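Local coordinates for DUF1573 domain-containing protein (Porphyromonas gingivalis, PDB 2QSV), which is of unknown function, with a cysteine-peptidase role only tentatively assigned, and is represented here by a C-terminal part built of two immunoglobulin-like domains, at residues A8-P13 against V99-P104; M73-K78 against L105-P110; G118-S123 against I202-P207; I142-A147 against I171-S176; V165-E170 against L178-V183. One frame throughout, in Å; residues are numbered along the deposited sequence.

Interaction 1. Residues A8-P13 against V99-P104; sequences ARLLFP and VMVSLP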
# COMPACT_ATOMS: atom_id res chain seq x y z
N ALA A 8 -6.63 -3.55 10.39
CA ALA A 8 -6.92 -2.25 9.82
C ALA A 8 -6.53 -2.26 8.33
O ALA A 8 -7.17 -1.58 7.51
CB ALA A 8 -6.17 -1.16 10.57
N ARG A 9 -5.50 -3.05 8.00
CA ARG A 9 -4.92 -3.14 6.65
C ARG A 9 -4.83 -4.59 6.19
O ARG A 9 -4.52 -5.48 6.99
CB ARG A 9 -3.51 -2.57 6.64
CG ARG A 9 -3.39 -1.06 6.54
CD ARG A 9 -1.97 -0.67 6.05
NE ARG A 9 -1.63 -1.27 4.74
CZ ARG A 9 -0.40 -1.37 4.24
NH1 ARG A 9 0.66 -0.94 4.92
NH2 ARG A 9 -0.22 -1.93 3.05
N LEU A 10 -5.10 -4.85 4.92
CA LEU A 10 -4.90 -6.18 4.34
C LEU A 10 -3.96 -6.01 3.14
O LEU A 10 -4.06 -5.03 2.40
CB LEU A 10 -6.23 -6.81 3.92
CG LEU A 10 -7.32 -7.19 4.94
CD1 LEU A 10 -8.58 -7.65 4.23
CD2 LEU A 10 -6.86 -8.26 5.95
N LEU A 11 -3.03 -6.94 2.98
CA LEU A 11 -1.96 -6.76 2.00
C LEU A 11 -1.76 -8.04 1.23
O LEU A 11 -1.46 -9.08 1.83
CB LEU A 11 -0.67 -6.30 2.68
CG LEU A 11 0.62 -6.16 1.85
CD1 LEU A 11 0.53 -5.09 0.67
CD2 LEU A 11 1.77 -5.81 2.80
N PHE A 12 -2.02 -7.99 -0.08
CA PHE A 12 -1.77 -9.12 -0.95
C PHE A 12 -0.24 -9.26 -1.13
O PHE A 12 0.49 -8.28 -1.00
CB PHE A 12 -2.47 -8.93 -2.31
CG PHE A 12 -3.92 -9.31 -2.31
CD1 PHE A 12 -4.31 -10.65 -2.45
CD2 PHE A 12 -4.90 -8.34 -2.17
CE1 PHE A 12 -5.66 -11.02 -2.43
CE2 PHE A 12 -6.26 -8.69 -2.17
CZ PHE A 12 -6.64 -10.05 -2.30
N PRO A 13 0.25 -10.49 -1.40
CA PRO A 13 1.68 -10.55 -1.78
C PRO A 13 1.94 -9.81 -3.12
O PRO A 13 1.00 -9.58 -3.90
CB PRO A 13 1.95 -12.05 -1.93
CG PRO A 13 0.59 -12.71 -2.08
CD PRO A 13 -0.41 -11.80 -1.40
N VAL A 99 -11.54 -1.03 5.77
CA VAL A 99 -10.23 -1.65 5.88
C VAL A 99 -9.54 -1.37 4.55
O VAL A 99 -10.13 -1.62 3.49
CB VAL A 99 -10.39 -3.19 6.13
CG1 VAL A 99 -9.06 -3.94 5.98
CG2 VAL A 99 -10.96 -3.41 7.55
N MSE A 100 -8.32 -0.85 4.61
CA MSE A 100 -7.55 -0.61 3.39
C MSE A 100 -6.94 -1.90 2.87
O MSE A 100 -6.27 -2.62 3.61
CB MSE A 100 -6.46 0.44 3.60
CG MSE A 100 -5.86 0.99 2.28
SE MSE A 100 -7.13 2.00 1.15
CE MSE A 100 -7.92 3.23 2.47
N VAL A 101 -7.20 -2.21 1.61
CA VAL A 101 -6.65 -3.37 0.97
C VAL A 101 -5.56 -2.90 -0.04
O VAL A 101 -5.84 -2.07 -0.92
CB VAL A 101 -7.77 -4.18 0.28
CG1 VAL A 101 -7.25 -5.50 -0.26
CG2 VAL A 101 -8.99 -4.40 1.25
N SER A 102 -4.35 -3.44 0.09
CA SER A 102 -3.21 -3.08 -0.76
C SER A 102 -2.74 -4.23 -1.63
O SER A 102 -2.72 -5.40 -1.21
CB SER A 102 -2.03 -2.56 0.06
OG SER A 102 -2.36 -1.30 0.60
N LEU A 103 -2.37 -3.88 -2.86
CA LEU A 103 -1.85 -4.81 -3.83
C LEU A 103 -0.59 -4.21 -4.48
O LEU A 103 -0.68 -3.16 -5.14
CB LEU A 103 -2.91 -5.10 -4.92
CG LEU A 103 -2.49 -5.95 -6.14
CD1 LEU A 103 -2.01 -7.35 -5.71
CD2 LEU A 103 -3.64 -6.02 -7.15
N PRO A 104 0.57 -4.87 -4.29
CA PRO A 104 1.78 -4.58 -5.09
C PRO A 104 1.72 -5.32 -6.42
O PRO A 104 2.15 -6.46 -6.51
CB PRO A 104 2.96 -5.10 -4.21
CG PRO A 104 2.27 -5.69 -2.88
CD PRO A 104 0.82 -5.93 -3.28

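Interaction 2. Residues M73-K78 against L105-P110; sequences MPPGMK and LVDNFP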
# COMPACT_ATOMS: atom_id res chain seq x y z
N MSE A 73 -5.42 -3.60 -15.96
CA MSE A 73 -4.97 -2.80 -14.81
C MSE A 73 -3.44 -2.68 -14.96
O MSE A 73 -2.74 -3.68 -15.09
CB MSE A 73 -5.35 -3.45 -13.47
CG MSE A 73 -4.90 -2.66 -12.19
SE MSE A 73 -5.41 -3.35 -10.56
CE MSE A 73 -6.80 -2.31 -10.30
N PRO A 74 -2.91 -1.45 -14.96
CA PRO A 74 -1.46 -1.27 -15.01
C PRO A 74 -0.75 -1.60 -13.66
O PRO A 74 -1.39 -1.47 -12.59
CB PRO A 74 -1.31 0.23 -15.32
CG PRO A 74 -2.59 0.85 -14.85
CD PRO A 74 -3.66 -0.19 -14.83
N PRO A 75 0.54 -1.96 -13.70
CA PRO A 75 1.29 -2.23 -12.46
C PRO A 75 1.46 -0.99 -11.56
O PRO A 75 1.24 0.14 -11.98
CB PRO A 75 2.64 -2.76 -12.95
CG PRO A 75 2.78 -2.28 -14.32
CD PRO A 75 1.40 -2.11 -14.91
N GLY A 76 1.84 -1.22 -10.31
CA GLY A 76 1.87 -0.16 -9.32
C GLY A 76 1.20 -0.61 -8.04
O GLY A 76 0.51 -1.62 -8.02
N MSE A 77 1.37 0.15 -6.98
CA MSE A 77 0.74 -0.14 -5.68
C MSE A 77 -0.71 0.35 -5.74
O MSE A 77 -0.98 1.51 -6.11
CB MSE A 77 1.51 0.60 -4.58
CG MSE A 77 1.02 0.29 -3.14
SE MSE A 77 1.65 -1.47 -2.63
CE MSE A 77 3.59 -1.23 -2.36
N LYS A 78 -1.65 -0.56 -5.47
CA LYS A 78 -3.06 -0.24 -5.46
C LYS A 78 -3.49 -0.24 -4.00
O LYS A 78 -3.11 -1.12 -3.24
CB LYS A 78 -3.85 -1.30 -6.25
CG LYS A 78 -3.20 -1.75 -7.58
CD LYS A 78 -3.19 -0.56 -8.58
CE LYS A 78 -2.46 -0.92 -9.87
NZ LYS A 78 -2.31 0.28 -10.75
N LEU A 105 1.16 -4.66 -7.44
CA LEU A 105 0.95 -5.29 -8.73
C LEU A 105 2.18 -4.99 -9.61
O LEU A 105 2.54 -3.81 -9.82
CB LEU A 105 -0.35 -4.78 -9.39
CG LEU A 105 -0.68 -5.39 -10.75
CD1 LEU A 105 -0.90 -6.92 -10.70
CD2 LEU A 105 -1.88 -4.70 -11.47
N VAL A 106 2.85 -6.04 -10.07
CA VAL A 106 4.08 -5.88 -10.87
C VAL A 106 3.87 -6.33 -12.33
O VAL A 106 2.84 -6.91 -12.66
CB VAL A 106 5.35 -6.58 -10.19
CG1 VAL A 106 5.60 -6.01 -8.77
CG2 VAL A 106 5.21 -8.10 -10.15
N ASP A 107 4.87 -6.10 -13.19
CA ASP A 107 4.86 -6.59 -14.58
C ASP A 107 4.86 -8.11 -14.74
O ASP A 107 5.43 -8.86 -13.92
CB ASP A 107 6.05 -6.03 -15.35
CG ASP A 107 5.96 -4.51 -15.54
OD1 ASP A 107 5.16 -4.09 -16.40
OD2 ASP A 107 6.65 -3.75 -14.82
N ASN A 108 4.24 -8.56 -15.82
CA ASN A 108 4.45 -9.93 -16.27
C ASN A 108 5.81 -10.09 -16.97
O ASN A 108 5.90 -10.01 -18.21
CB ASN A 108 3.28 -10.40 -17.15
CG ASN A 108 3.39 -11.87 -17.55
OD1 ASN A 108 4.17 -12.64 -16.99
ND2 ASN A 108 2.64 -12.24 -18.58
N PHE A 109 6.85 -10.32 -16.16
CA PHE A 109 8.22 -10.27 -16.63
C PHE A 109 8.60 -11.37 -17.63
O PHE A 109 9.42 -11.10 -18.50
CB PHE A 109 9.25 -10.21 -15.48
CG PHE A 109 9.25 -8.90 -14.74
CD1 PHE A 109 9.78 -7.72 -15.33
CD2 PHE A 109 8.74 -8.82 -13.44
CE1 PHE A 109 9.77 -6.51 -14.66
CE2 PHE A 109 8.70 -7.61 -12.75
CZ PHE A 109 9.25 -6.44 -13.34
N PRO A 110 8.07 -12.63 -17.47
CA PRO A 110 8.36 -13.65 -18.52
C PRO A 110 7.87 -13.29 -19.93
O PRO A 110 8.44 -13.76 -20.91
CB PRO A 110 7.66 -14.93 -18.00
CG PRO A 110 7.57 -14.71 -16.47
CD PRO A 110 7.28 -13.21 -16.36

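Interaction 3. Residues G118-S123 against I202-P207; sequences GVMELS and IICNDP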
# COMPACT_ATOMS: atom_id res chain seq x y z
N GLY A 118 14.14 -2.29 -17.31
CA GLY A 118 15.24 -1.54 -16.74
C GLY A 118 15.93 -2.30 -15.59
O GLY A 118 15.51 -3.41 -15.21
N VAL A 119 17.03 -1.75 -15.09
CA VAL A 119 17.72 -2.28 -13.90
C VAL A 119 17.97 -1.04 -13.05
O VAL A 119 18.70 -0.11 -13.47
CB VAL A 119 19.05 -3.05 -14.19
CG1 VAL A 119 19.68 -3.59 -12.81
CG2 VAL A 119 18.86 -4.25 -15.12
N MSE A 120 17.36 -1.00 -11.87
CA MSE A 120 17.43 0.17 -11.00
C MSE A 120 18.62 0.10 -10.05
O MSE A 120 18.80 -0.90 -9.32
CB MSE A 120 16.10 0.35 -10.22
CG MSE A 120 16.02 1.70 -9.39
SE MSE A 120 14.21 2.24 -9.08
CE MSE A 120 13.93 0.85 -7.65
N GLU A 121 19.42 1.17 -10.04
CA GLU A 121 20.45 1.33 -9.05
C GLU A 121 20.19 2.60 -8.24
O GLU A 121 19.97 3.67 -8.81
CB GLU A 121 21.81 1.34 -9.75
CG GLU A 121 22.96 1.64 -8.87
CD GLU A 121 24.25 1.80 -9.66
OE1 GLU A 121 24.60 0.84 -10.41
OE2 GLU A 121 24.90 2.86 -9.52
N LEU A 122 20.18 2.47 -6.91
CA LEU A 122 20.01 3.62 -5.99
C LEU A 122 20.47 3.27 -4.56
O LEU A 122 20.64 2.10 -4.21
CB LEU A 122 18.55 4.15 -5.90
CG LEU A 122 17.28 3.25 -5.81
CD1 LEU A 122 17.47 1.79 -5.38
CD2 LEU A 122 16.11 3.86 -5.16
N SER A 123 20.56 4.30 -3.76
CA SER A 123 20.76 4.16 -2.35
C SER A 123 19.45 3.73 -1.68
O SER A 123 18.38 4.29 -1.92
CB SER A 123 21.25 5.51 -1.81
OG SER A 123 21.11 5.49 -0.39
N ILE A 202 8.90 1.46 -4.02
CA ILE A 202 8.92 1.74 -5.47
C ILE A 202 8.60 0.50 -6.22
O ILE A 202 9.24 -0.48 -6.07
CB ILE A 202 10.34 2.29 -5.96
CG1 ILE A 202 10.72 3.59 -5.20
CG2 ILE A 202 10.35 2.44 -7.54
CD1 ILE A 202 12.19 4.06 -5.39
N ILE A 203 7.57 0.55 -7.05
CA ILE A 203 7.30 -0.55 -7.95
C ILE A 203 7.79 -0.14 -9.36
O ILE A 203 7.45 0.92 -9.83
CB ILE A 203 5.82 -0.94 -7.96
CG1 ILE A 203 5.51 -1.60 -6.57
CG2 ILE A 203 5.53 -1.95 -9.12
CD1 ILE A 203 4.14 -2.07 -6.41
N CYS A 204 8.60 -0.99 -9.99
CA CYS A 204 9.29 -0.63 -11.23
C CYS A 204 9.43 -1.87 -12.04
O CYS A 204 9.13 -2.99 -11.59
CB CYS A 204 10.67 0.01 -10.93
SG CYS A 204 11.80 -1.13 -10.12
N ASN A 205 9.94 -1.70 -13.26
CA ASN A 205 10.05 -2.80 -14.19
C ASN A 205 11.43 -3.38 -14.19
O ASN A 205 11.94 -3.76 -15.24
CB ASN A 205 9.61 -2.35 -15.61
CG ASN A 205 10.59 -1.37 -16.25
OD1 ASN A 205 11.38 -0.72 -15.55
ND2 ASN A 205 10.57 -1.29 -17.60
N ASP A 206 12.08 -3.41 -13.01
CA ASP A 206 13.32 -4.16 -12.80
C ASP A 206 12.94 -5.64 -12.49
O ASP A 206 12.39 -5.93 -11.43
CB ASP A 206 14.15 -3.50 -11.68
CG ASP A 206 15.47 -4.20 -11.37
OD1 ASP A 206 15.68 -5.38 -11.71
OD2 ASP A 206 16.34 -3.56 -10.73
N PRO A 207 13.25 -6.58 -13.41
CA PRO A 207 12.78 -7.96 -13.27
C PRO A 207 13.35 -8.69 -12.03
O PRO A 207 12.71 -9.57 -11.51
CB PRO A 207 13.26 -8.64 -14.56
CG PRO A 207 13.49 -7.45 -15.52
CD PRO A 207 14.07 -6.41 -14.63

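Interaction 4. Residues I142-A147 against I171-S176; sequences IRNVGA and IKPGGS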
# COMPACT_ATOMS: atom_id res chain seq x y z
N ILE A 142 18.29 8.01 -8.79
CA ILE A 142 17.90 6.73 -9.25
C ILE A 142 18.47 6.51 -10.65
O ILE A 142 18.16 7.26 -11.56
CB ILE A 142 16.36 6.61 -9.30
CG1 ILE A 142 15.75 6.67 -7.87
CG2 ILE A 142 15.99 5.34 -10.10
CD1 ILE A 142 14.19 6.59 -7.90
N ARG A 143 19.18 5.40 -10.81
CA ARG A 143 19.91 5.18 -12.00
C ARG A 143 19.35 3.97 -12.74
O ARG A 143 19.01 2.95 -12.12
CB ARG A 143 21.34 4.91 -11.57
CG ARG A 143 22.33 5.35 -12.55
CD ARG A 143 23.72 5.08 -12.06
NE ARG A 143 24.47 4.49 -13.16
CZ ARG A 143 25.75 4.13 -13.10
NH1 ARG A 143 26.44 4.31 -11.97
NH2 ARG A 143 26.34 3.56 -14.16
N ASN A 144 19.24 4.08 -14.07
CA ASN A 144 18.95 2.91 -14.91
C ASN A 144 20.20 2.35 -15.54
O ASN A 144 20.90 3.01 -16.37
CB ASN A 144 17.84 3.23 -15.98
CG ASN A 144 17.55 2.04 -16.91
OD1 ASN A 144 17.78 0.89 -16.54
ND2 ASN A 144 16.99 2.30 -18.08
N VAL A 145 20.52 1.10 -15.17
CA VAL A 145 21.68 0.44 -15.72
C VAL A 145 21.24 -0.69 -16.61
O VAL A 145 22.05 -1.46 -17.02
CB VAL A 145 22.78 0.02 -14.66
CG1 VAL A 145 23.32 1.23 -13.93
CG2 VAL A 145 22.24 -1.07 -13.68
N GLY A 146 19.95 -0.79 -16.90
CA GLY A 146 19.47 -1.86 -17.76
C GLY A 146 19.67 -1.55 -19.26
O GLY A 146 20.33 -0.56 -19.63
N ALA A 147 19.06 -2.38 -20.09
CA ALA A 147 19.13 -2.29 -21.56
C ALA A 147 17.88 -1.63 -22.14
O ALA A 147 17.89 -1.18 -23.25
CB ALA A 147 19.36 -3.69 -22.19
N ILE A 171 13.08 6.35 -17.34
CA ILE A 171 14.51 6.62 -17.34
C ILE A 171 15.18 5.79 -18.39
O ILE A 171 15.13 4.54 -18.36
CB ILE A 171 15.17 6.43 -15.94
CG1 ILE A 171 14.50 7.39 -14.92
CG2 ILE A 171 16.64 6.90 -15.94
CD1 ILE A 171 13.39 6.73 -14.08
N LYS A 172 15.85 6.49 -19.32
CA LYS A 172 16.54 5.76 -20.42
C LYS A 172 17.79 5.04 -19.90
O LYS A 172 18.36 5.46 -18.89
CB LYS A 172 16.87 6.67 -21.63
CG LYS A 172 17.84 7.76 -21.30
CD LYS A 172 18.11 8.69 -22.54
CE LYS A 172 16.93 9.61 -22.89
NZ LYS A 172 17.20 10.33 -24.20
N PRO A 173 18.25 4.00 -20.60
CA PRO A 173 19.52 3.30 -20.22
C PRO A 173 20.70 4.23 -20.03
O PRO A 173 20.95 5.12 -20.88
CB PRO A 173 19.77 2.32 -21.37
CG PRO A 173 18.43 2.14 -22.04
CD PRO A 173 17.61 3.38 -21.78
N GLY A 174 21.42 4.05 -18.91
CA GLY A 174 22.47 4.93 -18.51
C GLY A 174 22.06 6.27 -17.95
O GLY A 174 22.92 7.02 -17.47
N GLY A 175 20.76 6.57 -17.99
CA GLY A 175 20.26 7.80 -17.43
C GLY A 175 19.90 7.71 -15.95
O GLY A 175 19.99 6.64 -15.33
N SER A 176 19.50 8.84 -15.39
CA SER A 176 19.08 8.87 -14.00
C SER A 176 18.05 9.97 -13.78
O SER A 176 17.83 10.87 -14.65
CB SER A 176 20.29 9.04 -13.08
OG SER A 176 20.82 10.34 -13.23

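Interaction 5. Residues V165-E170 against L178-V183; sequences VPDRTE and LLRIAV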
# COMPACT_ATOMS: atom_id res chain seq x y z
N VAL A 165 8.81 12.06 -4.32
CA VAL A 165 8.33 12.24 -5.68
C VAL A 165 9.50 12.19 -6.68
O VAL A 165 10.44 12.94 -6.54
CB VAL A 165 7.62 13.60 -5.84
CG1 VAL A 165 6.87 13.66 -7.22
CG2 VAL A 165 6.65 13.84 -4.67
N PRO A 166 9.44 11.28 -7.68
CA PRO A 166 10.56 11.27 -8.64
C PRO A 166 10.39 12.40 -9.70
O PRO A 166 9.26 12.73 -10.05
CB PRO A 166 10.46 9.88 -9.28
CG PRO A 166 8.94 9.63 -9.32
CD PRO A 166 8.43 10.25 -8.00
N ASP A 167 11.49 12.97 -10.19
CA ASP A 167 11.38 14.03 -11.23
C ASP A 167 10.81 13.44 -12.53
O ASP A 167 10.01 14.07 -13.18
CB ASP A 167 12.72 14.66 -11.51
CG ASP A 167 13.10 15.70 -10.49
OD1 ASP A 167 12.24 16.02 -9.63
OD2 ASP A 167 14.26 16.21 -10.56
N ARG A 168 11.17 12.20 -12.86
CA ARG A 168 10.67 11.50 -14.04
C ARG A 168 10.25 10.11 -13.65
O ARG A 168 10.78 9.55 -12.68
CB ARG A 168 11.82 11.29 -15.05
CG ARG A 168 12.21 12.53 -15.80
CD ARG A 168 13.30 12.16 -16.89
NE ARG A 168 12.72 11.27 -17.88
CZ ARG A 168 11.89 11.66 -18.84
NH1 ARG A 168 11.56 12.94 -18.95
NH2 ARG A 168 11.42 10.78 -19.72
N THR A 169 9.36 9.51 -14.43
CA THR A 169 8.94 8.13 -14.18
C THR A 169 9.39 7.19 -15.27
O THR A 169 9.07 5.98 -15.21
CB THR A 169 7.42 7.95 -14.00
OG1 THR A 169 6.75 8.46 -15.16
CG2 THR A 169 6.88 8.66 -12.76
N GLU A 170 10.12 7.71 -16.25
CA GLU A 170 10.73 6.84 -17.26
C GLU A 170 12.16 7.30 -17.47
O GLU A 170 12.42 8.50 -17.70
CB GLU A 170 9.94 6.80 -18.56
CG GLU A 170 10.55 5.82 -19.58
CD GLU A 170 10.01 6.02 -21.01
OE1 GLU A 170 8.94 6.67 -21.16
OE2 GLU A 170 10.65 5.52 -21.98
N LEU A 178 16.17 12.30 -10.20
CA LEU A 178 16.20 12.50 -8.74
C LEU A 178 14.86 12.11 -8.14
O LEU A 178 13.80 12.42 -8.69
CB LEU A 178 16.53 13.96 -8.42
CG LEU A 178 17.98 14.30 -8.71
CD1 LEU A 178 18.27 15.75 -8.37
CD2 LEU A 178 18.85 13.39 -7.92
N LEU A 179 14.94 11.37 -7.04
CA LEU A 179 13.80 11.16 -6.12
C LEU A 179 13.86 12.24 -5.09
O LEU A 179 14.81 12.33 -4.34
CB LEU A 179 13.91 9.78 -5.45
CG LEU A 179 12.75 9.34 -4.53
CD1 LEU A 179 11.44 9.23 -5.29
CD2 LEU A 179 13.15 8.01 -3.91
N ARG A 180 12.88 13.15 -5.07
CA ARG A 180 12.99 14.25 -4.11
C ARG A 180 12.23 13.83 -2.83
O ARG A 180 11.07 13.58 -2.89
CB ARG A 180 12.29 15.52 -4.61
CG ARG A 180 12.67 15.91 -6.05
CD ARG A 180 13.99 16.48 -6.11
NE ARG A 180 14.23 17.05 -7.45
CZ ARG A 180 15.26 17.86 -7.71
NH1 ARG A 180 16.06 18.20 -6.71
NH2 ARG A 180 15.50 18.32 -8.94
N ILE A 181 12.92 13.83 -1.70
CA ILE A 181 12.39 13.34 -0.43
C ILE A 181 12.28 14.57 0.50
O ILE A 181 13.12 15.47 0.47
CB ILE A 181 13.33 12.25 0.13
CG1 ILE A 181 13.29 11.05 -0.82
CG2 ILE A 181 12.99 11.85 1.62
CD1 ILE A 181 14.52 10.17 -0.74
N ALA A 182 11.19 14.63 1.27
CA ALA A 182 11.06 15.64 2.33
C ALA A 182 10.50 15.01 3.62
O ALA A 182 9.57 14.17 3.55
CB ALA A 182 10.21 16.83 1.86
N VAL A 183 11.12 15.32 4.76
CA VAL A 183 10.63 14.88 6.08
C VAL A 183 10.17 16.13 6.87
O VAL A 183 10.90 17.11 6.94
CB VAL A 183 11.64 14.01 6.87
CG1 VAL A 183 11.18 13.75 8.38
CG2 VAL A 183 11.84 12.70 6.15
O HOH W 1 16.15 14.84 -11.95

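Interaction 1. Residues A8-P13 against V99-P104
Leu10 and Val101 sit at the middle of a parallel strand pairing, with Arg9 beside Met100 and Leu11 beside Ser102, where strand 9-11 joins the edge of a mixed sheet in the first immunoglobulin-like domain. The pairing illustrates how an early strand of such a sandwich can run alongside the last one, as the A' strand does with strand G. Leu10 is bonded through both its N and its O: the N reaches Met100 O at 2.8 Å and the O accepts from Ser102 N at 2.8 Å. Phe12 N continues the pattern to Ser102 O at 2.9 Å, while at the other end Met100 N meets Ala8 O in a longer bond of 3.2 Å, bent to 142°.

Leu10 and Val99 share the inner face, CG against CG1 at 3.8 Å. Phe12 has its CG beside the backbone N (chi1 -82°), and its ring carbon CE2 comes to 3.8 Å from Val101 CG1; Ser102 O lies at the ring edge. On the outer face Leu11 CD1 rests on Ser102 CB at 3.7 Å, and Arg9 NH2 comes to 3.3 Å from Ser102 OG, which is hydrogen-bonded to Asp79. Across the sandwich Leu10 packs on Val23 and Leu25 of strand 22-29 and Phe12 on Leu67 of strand 61-67, while the other side of strand 94-105 is paired with strand 76-87.

Interaction 2. Residues M73-K78 against L105-P110
Gly76 and Leu105 form the antiparallel hydrogen-bonded pair at the open end of the hairpin made by strands 76-87 and 94-105. Gly76 N gives a nearly straight bond (172°) to Leu105 O at 2.7 Å, and the return bond from Leu105 N to Gly76 O is longer, 3.2 Å. The phi of Gly76, 132°, belongs to a backbone shape in which a CB would press on the carbonyl O of Pro75.

Leu105 CD2 reaches into the bend of residues 73-78, 3.7 Å from CG of the selenomethionine Met73 and 3.5 Å from Pro74 O, with Lys78 CE at 4.1 Å. Lys78 folds back here, its CD turned aside by a chi2 of -66°, and its NZ donates to Pro74 O at 2.7 Å, tying the approach onto the strand. Past Leu105 the chain leaves the first immunoglobulin-like domain for the second, and Pro75 packs against the departing backbone, its CB against Leu105 O and the carbonyl carbon of Val106. The proline CG touches Asp107 OD1 at 3.6 Å, while Asp107 OD2 is hydrogen-bonded to His153 of strand 150-157 in the second domain. Asp107 CB sits 3.7 Å above the Phe109 ring, over its centre.

Interaction 3. Residues G118-S123 against I202-P207
Met120, a selenomethionine here, sends its side chain from strand 120-121 toward Ile202 and Cys204, and its atoms meet, in turn, Asp206, Ile202 and Cys204. CB lies 4.0 Å from Asp206 OD2, close to the polar part of the contact. CG stands anti to the backbone N, which carries the chain inward; SE then comes to 4.2 Å from Ile202 CG2. A bend at chi3 (76°) swings CE round until it touches Cys204 SG at 3.8 Å and Ile202 CG2 at 3.9 Å, so the methyl rests against two residues of one strand face.

The contact spans the two sheets of the second immunoglobulin-like sandwich: strand 120-121 borders one sheet beside strand 136-144, and strand 195-204 belongs to the other. Leu122 adds to this core tip to tip, its CD2 meeting Ile202 CD1 at 3.9 Å, with Ile142 and Ile214 also packed around the pair.

Where strand 195-204 ends, polar contacts to the backbone of residues 118-120 take over. Asp206 OD2 accepts from Met120 N at 3.0 Å in a bond of 162°, the donor arriving from above the carboxylate plane, while OD1 is hydrogen-bonded to Gln208 N. A CA-H...O contact from Asp206 CA to Gly118 O measures 3.3 Å. Gly118 N makes a weak bond to Asn205 O at 3.4 Å, and the Asn205 amide is held by the backbone of strand 150-157 and its approach, with OD1 taking Arg151 N and ND2 giving to Pro149 O.

Interaction 4. Residues I142-A147 against I171-S176
Arg143 and Ser176 face each other as an antiparallel non-hydrogen-bonded pair, their CA atoms 4.3 Å apart, and next to them the type II turn from Lys172 to Gly175 closes over the end of strand 136-144. Asn144 is bonded through both sides of its backbone, N to Gly175 O at 3.0 Å and O from Gly174 N at 2.8 Å. Gly175 N closes the turn on Lys172 O, and Gly174 takes the positive phi (75°) expected at the third position of a type II turn.

The side chain of Asn144 does as much as its backbone. CG stands anti to the backbone N (chi1 178°), on the side of Ile171, and ND2 donates to Ile171 O at 2.9 Å from above that carbonyl plane; Gly148 O is a second acceptor for ND2. OD1 turns to its own segment, accepting Gly146 N at 2.8 Å in an Asx turn, and it also receives Val119 N. This buried amide is therefore bonded at both its oxygen and its nitrogen, which fixes its rotation. Its CB packs on Ile171 CG2 at 3.9 Å. Pro173 fits against the departing backbone, its CB 3.4 Å from Gly146 O and its CG 3.6 Å from Ala147 O.

Strand 136-144 thus runs between strand 120-121, where Arg143 pairs with Glu121 through backbone bonds, and strand 176-183. Ile142 packs across the sandwich on Leu152 of strand 150-157, beside which strand 170-171 places Ile171 in the same sheet; the turn 172-175 passes from one sheet to the other.

Interaction 5. Residues V165-E170 against L178-V183
Asp167 and Arg180 make a side-on salt bridge at the edge of the four-stranded antiparallel sheet of the second immunoglobulin-like domain, where strand 162-166 borders strand 176-183. Arg180 NE gives a straight bond (171°) to Asp167 OD1 at 3.1 Å, with that oxygen in the guanidinium plane. NH2 reaches Asp167 OD2 at 2.9 Å, on the syn lone pair of that oxygen: one nitrogen for each oxygen, with a further weak bond from NE to OD2, although the carboxylate and guanidinium planes are inclined 49° to one another. The bend in Arg180 at chi2 (-75°) turns CD aside. Leu178 CD1 lies 3.5 Å above one guanidinium face, offset toward its rim.

The next shell is backbone. Arg180 is paired with Val165 by two bonds, of which Arg180 N to Val165 O is 2.9 Å, and Asp167 N donates to Leu178 O at 2.8 Å. These place Asp167 beside Leu178, two residues from Arg180 on the same strand. On the opposite, inward face Pro166 and Leu179 pair without hydrogen bonds, and Leu179 CD1 lies against Pro166, 4.2 Å from its CB and 3.7 Å from its N; beyond them Val155 of strand 150-157 touches both. Asp167 OD2 has one further partner, a water that donates to it at 2.7 Å and also accepts a hydrogen bond from Leu178 N.

How the interactions relate
From the N terminus, interaction 1 joins residues 8-13 to 99-104, closing most of the first domain into one loop. Interaction 2 crosses it, since 73-78 falls inside that loop and 105-110 beyond it, and shares strands 76-87 and 94-105 with it. Both close before interaction 3 opens, yet Pro104 and Leu105 pack on Ile203, and Asp107 and Phe109 on Asn205, at the junction of the domains. Interaction 3 then spans the second domain, enclosing interactions 4 and 5, which cross each other. Interactions 3 and 4 meet through Val119 and Asn144-Val145, whereas 4 and 5 touch between Ile142 and Leu179, linking neighbouring strands of one sheet.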